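Long-range contacts in putative acetamidase/formamidase (Yersinia enterocolitica subsp. palearctica serotype O:3, PDB 5UBU), which probably hydrolyses carbon-nitrogen bonds, other than peptide bonds, in linear amides: residues S184-N189 and V315-T320; T172-P177 and R215-D220. One frame throughout, in Å; residues are numbered along the deposited sequence.

Contact 1: residues S184-N189 and V315-T320; sequences SLTPDN and VDPKYT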
loop_
_atom_site.group_PDB
_atom_site.type_symbol
_atom_site.label_atom_id
_atom_site.label_comp_id
_atom_site.label_asym_id
_atom_site.label_seq_id
_atom_site.Cartn_x
_atom_site.Cartn_y
_atom_site.Cartn_z
ATOM N N SER B 184 17.552 0.421 -15.297
ATOM C CA SER B 184 17.188 -0.863 -15.888
ATOM C C SER B 184 16.511 -1.831 -14.922
ATOM O O SER B 184 16.137 -2.935 -15.321
ATOM C CB SER B 184 18.437 -1.517 -16.482
ATOM O OG SER B 184 19.435 -1.689 -15.488
ATOM N N LEU B 185 16.353 -1.429 -13.661
ATOM C CA LEU B 185 15.701 -2.286 -12.682
ATOM C C LEU B 185 14.226 -1.910 -12.507
ATOM O O LEU B 185 13.454 -2.687 -11.948
ATOM C CB LEU B 185 16.410 -2.169 -11.333
ATOM C CG LEU B 185 16.072 -3.233 -10.278
ATOM C CD1 LEU B 185 16.597 -4.585 -10.725
ATOM C CD2 LEU B 185 16.659 -2.880 -8.926
ATOM N N THR B 186 13.835 -0.743 -13.012
ATOM C CA THR B 186 12.471 -0.237 -12.855
ATOM C C THR B 186 11.529 -0.326 -14.083
ATOM O O THR B 186 11.927 0.036 -15.189
ATOM C CB THR B 186 12.532 1.262 -12.454
ATOM O OG1 THR B 186 13.301 1.419 -11.257
ATOM C CG2 THR B 186 11.143 1.834 -12.225
ATOM N N PRO B 187 10.294 -0.834 -13.886
ATOM C CA PRO B 187 9.284 -0.835 -14.939
ATOM C C PRO B 187 8.414 0.404 -14.748
ATOM O O PRO B 187 8.242 0.866 -13.613
ATOM C CB PRO B 187 8.460 -2.073 -14.642
ATOM C CG PRO B 187 8.540 -2.221 -13.167
ATOM C CD PRO B 187 9.883 -1.683 -12.750
ATOM N N ASP B 188 7.865 0.942 -15.835
ATOM C CA ASP B 188 7.033 2.142 -15.729
ATOM C C ASP B 188 6.147 2.216 -16.985
ATOM O O ASP B 188 5.857 1.181 -17.592
ATOM C CB ASP B 188 7.963 3.363 -15.557
ATOM C CG ASP B 188 7.308 4.519 -14.838
ATOM O OD1 ASP B 188 6.120 4.841 -15.116
ATOM O OD2 ASP B 188 8.021 5.123 -14.003
ATOM N N ASN B 189 5.713 3.412 -17.376
ATOM C CA ASN B 189 4.855 3.553 -18.572
ATOM C C ASN B 189 5.587 3.413 -19.914
ATOM O O ASN B 189 4.974 3.534 -20.978
ATOM C CB ASN B 189 4.043 4.865 -18.521
ATOM C CG ASN B 189 4.908 6.119 -18.484
ATOM O OD1 ASN B 189 6.037 6.146 -18.962
ATOM N ND2 ASN B 189 4.349 7.174 -17.941
ATOM N N VAL B 315 8.880 -7.476 -6.741
ATOM C CA VAL B 315 10.190 -7.276 -6.129
ATOM C C VAL B 315 10.934 -6.010 -6.585
ATOM O O VAL B 315 11.698 -5.419 -5.826
ATOM C CB VAL B 315 11.099 -8.511 -6.382
ATOM C CG1 VAL B 315 10.440 -9.773 -5.837
ATOM C CG2 VAL B 315 11.418 -8.709 -7.858
ATOM N N ASP B 316 10.698 -5.592 -7.821
ATOM C CA ASP B 316 11.382 -4.432 -8.391
ATOM C C ASP B 316 10.861 -3.109 -7.793
ATOM O O ASP B 316 9.817 -3.108 -7.140
ATOM C CB ASP B 316 11.209 -4.494 -9.916
ATOM C CG ASP B 316 11.794 -5.787 -10.522
ATOM O OD1 ASP B 316 12.911 -6.206 -10.113
ATOM O OD2 ASP B 316 11.155 -6.364 -11.428
ATOM N N PRO B 317 11.588 -1.982 -7.998
ATOM C CA PRO B 317 11.169 -0.666 -7.465
ATOM C C PRO B 317 9.676 -0.368 -7.644
ATOM O O PRO B 317 9.090 0.367 -6.852
ATOM C CB PRO B 317 12.039 0.309 -8.245
ATOM C CG PRO B 317 13.303 -0.454 -8.450
ATOM C CD PRO B 317 12.882 -1.877 -8.697
ATOM N N LYS B 318 9.099 -0.926 -8.701
ATOM C CA LYS B 318 7.680 -0.846 -8.979
ATOM C C LYS B 318 7.225 -2.239 -9.367
ATOM O O LYS B 318 7.907 -2.943 -10.130
ATOM C CB LYS B 318 7.363 0.127 -10.105
ATOM C CG LYS B 318 7.556 1.572 -9.729
ATOM C CD LYS B 318 7.109 2.495 -10.832
ATOM C CE LYS B 318 7.222 3.934 -10.365
ATOM N NZ LYS B 318 6.756 4.902 -11.394
ATOM N N TYR B 319 6.078 -2.645 -8.840
ATOM C CA TYR B 319 5.537 -3.953 -9.149
ATOM C C TYR B 319 4.820 -3.862 -10.480
ATOM O O TYR B 319 4.415 -2.788 -10.885
ATOM C CB TYR B 319 4.589 -4.432 -8.054
ATOM C CG TYR B 319 5.140 -4.290 -6.650
ATOM C CD1 TYR B 319 6.436 -4.699 -6.344
ATOM C CD2 TYR B 319 4.343 -3.818 -5.617
ATOM C CE1 TYR B 319 6.934 -4.595 -5.065
ATOM C CE2 TYR B 319 4.840 -3.709 -4.333
ATOM C CZ TYR B 319 6.133 -4.104 -4.062
ATOM O OH TYR B 319 6.626 -4.005 -2.789
ATOM N N THR B 320 4.664 -4.990 -11.155
ATOM C CA THR B 320 4.017 -5.025 -12.456
ATOM C C THR B 320 2.921 -6.082 -12.502
ATOM O O THR B 320 3.121 -7.211 -12.079
ATOM C CB THR B 320 5.051 -5.289 -13.558
ATOM O OG1 THR B 320 6.064 -4.275 -13.511
ATOM C CG2 THR B 320 4.392 -5.288 -14.936
#

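Contact 2: residues T172-P177 and R215-D220; sequences TLSVSP and RLFIGD. With NA (sodium ion), chain G; NA (sodium ion), chain H.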
loop_
_atom_site.group_PDB
_atom_site.type_symbol
_atom_site.label_atom_id
_atom_site.label_comp_id
_atom_site.label_asym_id
_atom_site.label_seq_id
_atom_site.Cartn_x
_atom_site.Cartn_y
_atom_site.Cartn_z
ATOM N N THR B 172 13.162 -7.360 -19.274
ATOM C CA THR B 172 13.235 -5.923 -19.555
ATOM C C THR B 172 13.089 -5.604 -21.040
ATOM O O THR B 172 13.989 -5.866 -21.823
ATOM C CB THR B 172 14.567 -5.291 -19.079
ATOM O OG1 THR B 172 15.669 -5.904 -19.763
ATOM C CG2 THR B 172 14.750 -5.447 -17.572
ATOM N N LEU B 173 11.946 -5.045 -21.409
ATOM C CA LEU B 173 11.662 -4.644 -22.781
ATOM C C LEU B 173 11.120 -3.223 -22.660
ATOM O O LEU B 173 10.125 -2.995 -21.981
ATOM C CB LEU B 173 10.641 -5.574 -23.437
ATOM C CG LEU B 173 10.347 -5.295 -24.916
ATOM C CD1 LEU B 173 11.618 -5.436 -25.756
ATOM C CD2 LEU B 173 9.250 -6.208 -25.450
ATOM N N SER B 174 11.765 -2.261 -23.308
ATOM C CA SER B 174 11.319 -0.877 -23.171
ATOM C C SER B 174 11.722 0.072 -24.277
ATOM O O SER B 174 12.508 -0.262 -25.156
ATOM C CB SER B 174 11.882 -0.328 -21.853
ATOM O OG SER B 174 13.289 -0.418 -21.832
ATOM N N VAL B 175 11.137 1.263 -24.212
ATOM C CA VAL B 175 11.449 2.355 -25.126
ATOM C C VAL B 175 11.812 3.551 -24.246
ATOM O O VAL B 175 11.443 3.596 -23.074
ATOM C CB VAL B 175 10.310 2.675 -26.107
ATOM C CG1 VAL B 175 10.165 1.557 -27.117
ATOM C CG2 VAL B 175 8.999 2.924 -25.381
ATOM N N SER B 176 12.544 4.505 -24.799
ATOM C CA SER B 176 12.966 5.672 -24.029
ATOM C C SER B 176 11.855 6.634 -23.639
ATOM O O SER B 176 10.908 6.812 -24.387
ATOM C CB SER B 176 13.992 6.481 -24.820
ATOM O OG SER B 176 14.329 7.680 -24.138
ATOM N N PRO B 177 11.951 7.210 -22.422
ATOM C CA PRO B 177 11.033 8.264 -22.039
ATOM C C PRO B 177 11.387 9.501 -22.867
ATOM O O PRO B 177 12.416 9.510 -23.540
ATOM C CB PRO B 177 11.368 8.507 -20.567
ATOM C CG PRO B 177 11.850 7.204 -20.078
ATOM C CD PRO B 177 12.556 6.566 -21.236
ATOM N N ARG B 215 13.804 4.291 -29.680
ATOM C CA ARG B 215 14.863 3.925 -28.725
ATOM C C ARG B 215 14.477 2.676 -27.943
ATOM O O ARG B 215 14.196 2.734 -26.755
ATOM C CB ARG B 215 15.232 5.094 -27.797
ATOM C CG ARG B 215 16.036 6.162 -28.501
ATOM C CD ARG B 215 16.262 7.376 -27.622
ATOM N NE ARG B 215 17.401 8.126 -28.154
ATOM C CZ ARG B 215 18.671 7.986 -27.749
ATOM N NH1 ARG B 215 19.009 7.164 -26.752
ATOM N NH2 ARG B 215 19.621 8.704 -28.327
ATOM N N LEU B 216 14.465 1.550 -28.646
ATOM C CA LEU B 216 14.105 0.261 -28.063
ATOM C C LEU B 216 15.274 -0.369 -27.313
ATOM O O LEU B 216 16.385 -0.443 -27.834
ATOM C CB LEU B 216 13.641 -0.706 -29.160
ATOM C CG LEU B 216 13.259 -2.140 -28.751
ATOM C CD1 LEU B 216 12.092 -2.152 -27.775
ATOM C CD2 LEU B 216 12.930 -2.942 -30.008
ATOM N N PHE B 217 14.998 -0.818 -26.092
ATOM C CA PHE B 217 15.981 -1.485 -25.247
ATOM C C PHE B 217 15.455 -2.870 -24.896
ATOM O O PHE B 217 14.249 -3.052 -24.688
ATOM C CB PHE B 217 16.214 -0.713 -23.950
ATOM C CG PHE B 217 16.863 0.622 -24.133
ATOM C CD1 PHE B 217 16.104 1.746 -24.398
ATOM C CD2 PHE B 217 18.242 0.756 -23.990
ATOM C CE1 PHE B 217 16.707 2.990 -24.537
ATOM C CE2 PHE B 217 18.856 1.988 -24.130
ATOM C CZ PHE B 217 18.089 3.116 -24.392
ATOM N N ILE B 218 16.353 -3.842 -24.818
ATOM C CA ILE B 218 15.962 -5.220 -24.488
ATOM C C ILE B 218 17.035 -5.871 -23.619
ATOM O O ILE B 218 18.198 -5.467 -23.641
ATOM C CB ILE B 218 15.676 -6.036 -25.780
ATOM C CG1 ILE B 218 15.068 -7.398 -25.458
ATOM C CG2 ILE B 218 16.943 -6.186 -26.631
ATOM C CD1 ILE B 218 14.647 -8.176 -26.687
ATOM N N GLY B 219 16.635 -6.853 -22.820
ATOM C CA GLY B 219 17.584 -7.568 -21.955
ATOM C C GLY B 219 16.926 -8.401 -20.889
ATOM O O GLY B 219 15.715 -8.580 -20.901
ATOM N N ASP B 220 17.744 -8.925 -19.979
ATOM C CA ASP B 220 17.269 -9.728 -18.846
ATOM C C ASP B 220 16.370 -10.898 -19.275
ATOM O O ASP B 220 15.183 -10.947 -18.961
ATOM C CB ASP B 220 16.563 -8.801 -17.836
ATOM C CG ASP B 220 16.127 -9.513 -16.552
ATOM O OD1 ASP B 220 16.757 -10.500 -16.102
ATOM O OD2 ASP B 220 15.144 -9.030 -15.976
HETATM NA NA NA G . 15.923 -11.073 -14.085
HETATM NA NA NA H . 14.028 -8.514 -14.125
HETATM O O HOH W 1 14.174 -8.478 -11.217
#

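Contact 1: residues S184-N189 and V315-T320
Leu185 and Pro317 cross at about a right angle where two loop segments meet in the beta-rich acetamidase/formamidase fold: the segment leading into short strand 187-188 lies against the loop that leads into strand 319-326. Contact between them is a run of prolines and aliphatic groups closed at one end by a salt bridge. Leu185 CG reaches Pro317 CD at 3.8 Å, and CD2 covers the same edge of the pyrrolidine ring; CG stands anti to the backbone N (chi1 -166°), beside the carbonyl carbon. Leu185 O approaches Asp316 CB at 3.5 Å and is claimed as an acceptor by Asn193 ND2, so a buried carbonyl is satisfied by a sodium-binding residue. The CB-CG edge of Pro317 faces the hydroxyl of Thr186, with OG1 and CG 3.4 Å apart; the polar partner of that hydroxyl is Asn183 OD1, which also accepts from Leu185 N.

Pro187 fills the middle of the contact. Its CG faces two oxygens, Lys318 O and Thr320 OG1, each 3.2 Å away, the latter hydrogen-bonded to Ser269 OG on strand 263-270. Ser269 and Asn313 also touch the Pro187 ring, so the proline packs against strands 263-270 and 308-313 of the large mixed sheet.

Beyond CG the Lys318 chain is fully extended, carrying its methylenes past the backbone of Pro187, with CD 3.4 Å from Pro187 O, to the acidic side chain beyond. Asp188 turns CG anti to its own N (chi1 -154°), and its OD1 takes the Asn189 N-H at 2.7 Å through the anti lone pair. OD2 is left to the ammonium group: Lys318 NZ lies 2.9 Å from Asp188 OD2, placed 57° out of the carboxylate plane.

Contact 2: residues T172-P177 and R215-D220
Thr172 CG2 packs on Asp220 CB at 3.8 Å, the two side chains crossing at about a right angle, where an antiparallel beta ladder of strands 169-175 and 214-222 delivers a metal ligand. The Asp220 carboxylate bridges two sodium ions: OD1 binds one at 2.3 Å and OD2 the other at 2.2 Å, while OD2 also makes a longer bond to the first. His222 and Glu236 share the first ion, Asn193 and Asp195 the second. CG of Asp220 is anti to its backbone N (chi1 -175°), and a backbone bond with Gly171 ties the residue to the partner strand.

Behind this shell, Thr172 and Gly219 form a hydrogen-bonded pair, the bond from Gly219 N to Thr172 O being weak. Thr172 OG1 lies over the backbone of Gly219, 3.0 Å from Gly219 C, and is hydrogen-bonded to Gln87 NE2. Two residues on, Ser174 and Phe217 form the next such pair, Phe217 N giving a nearly straight bond to Ser174 O (2.7 Å, 173°). The Phe217 ring lies on the same face as Thr172 and Ser174 and touches Gln87 and Pro90 of strand 87-93; Ser174 O and Ser176 CB sit at its edge.

The opposite face is apolar. Leu173, Val175, Leu216 and Ile218 turn there toward strands 203-208 and 239-248, joining the ladder to the larger sheet. Leu173 CD1 lies between the side chains of Leu216 and Ile218, 3.9 Å from Leu216 CD1 and 4.0 Å from Ile218 CG1.

The centres of contacts 1 and 2 lie 12 Å apart, and along the chain their segments alternate. They touch where Ser184 O meets Thr172 CG2 at 3.6 Å, the methyl that also packs on Asp220. Both also border the two-sodium site, whose ions are 3.2 Å apart: contact 2 supplies Asp220 as a direct ligand, whereas contact 1 brings the nearest atom of the Asp316 side chain to about 4 Å from a sodium ion. A water 2.9 Å from the sodium that Asp220 OD2 binds at 2.2 Å lies 2.8 Å from Asp316 OD1. Asn193 links them further: its OD1 binds that same sodium and its ND2 donates a hydrogen bond to Leu185 O.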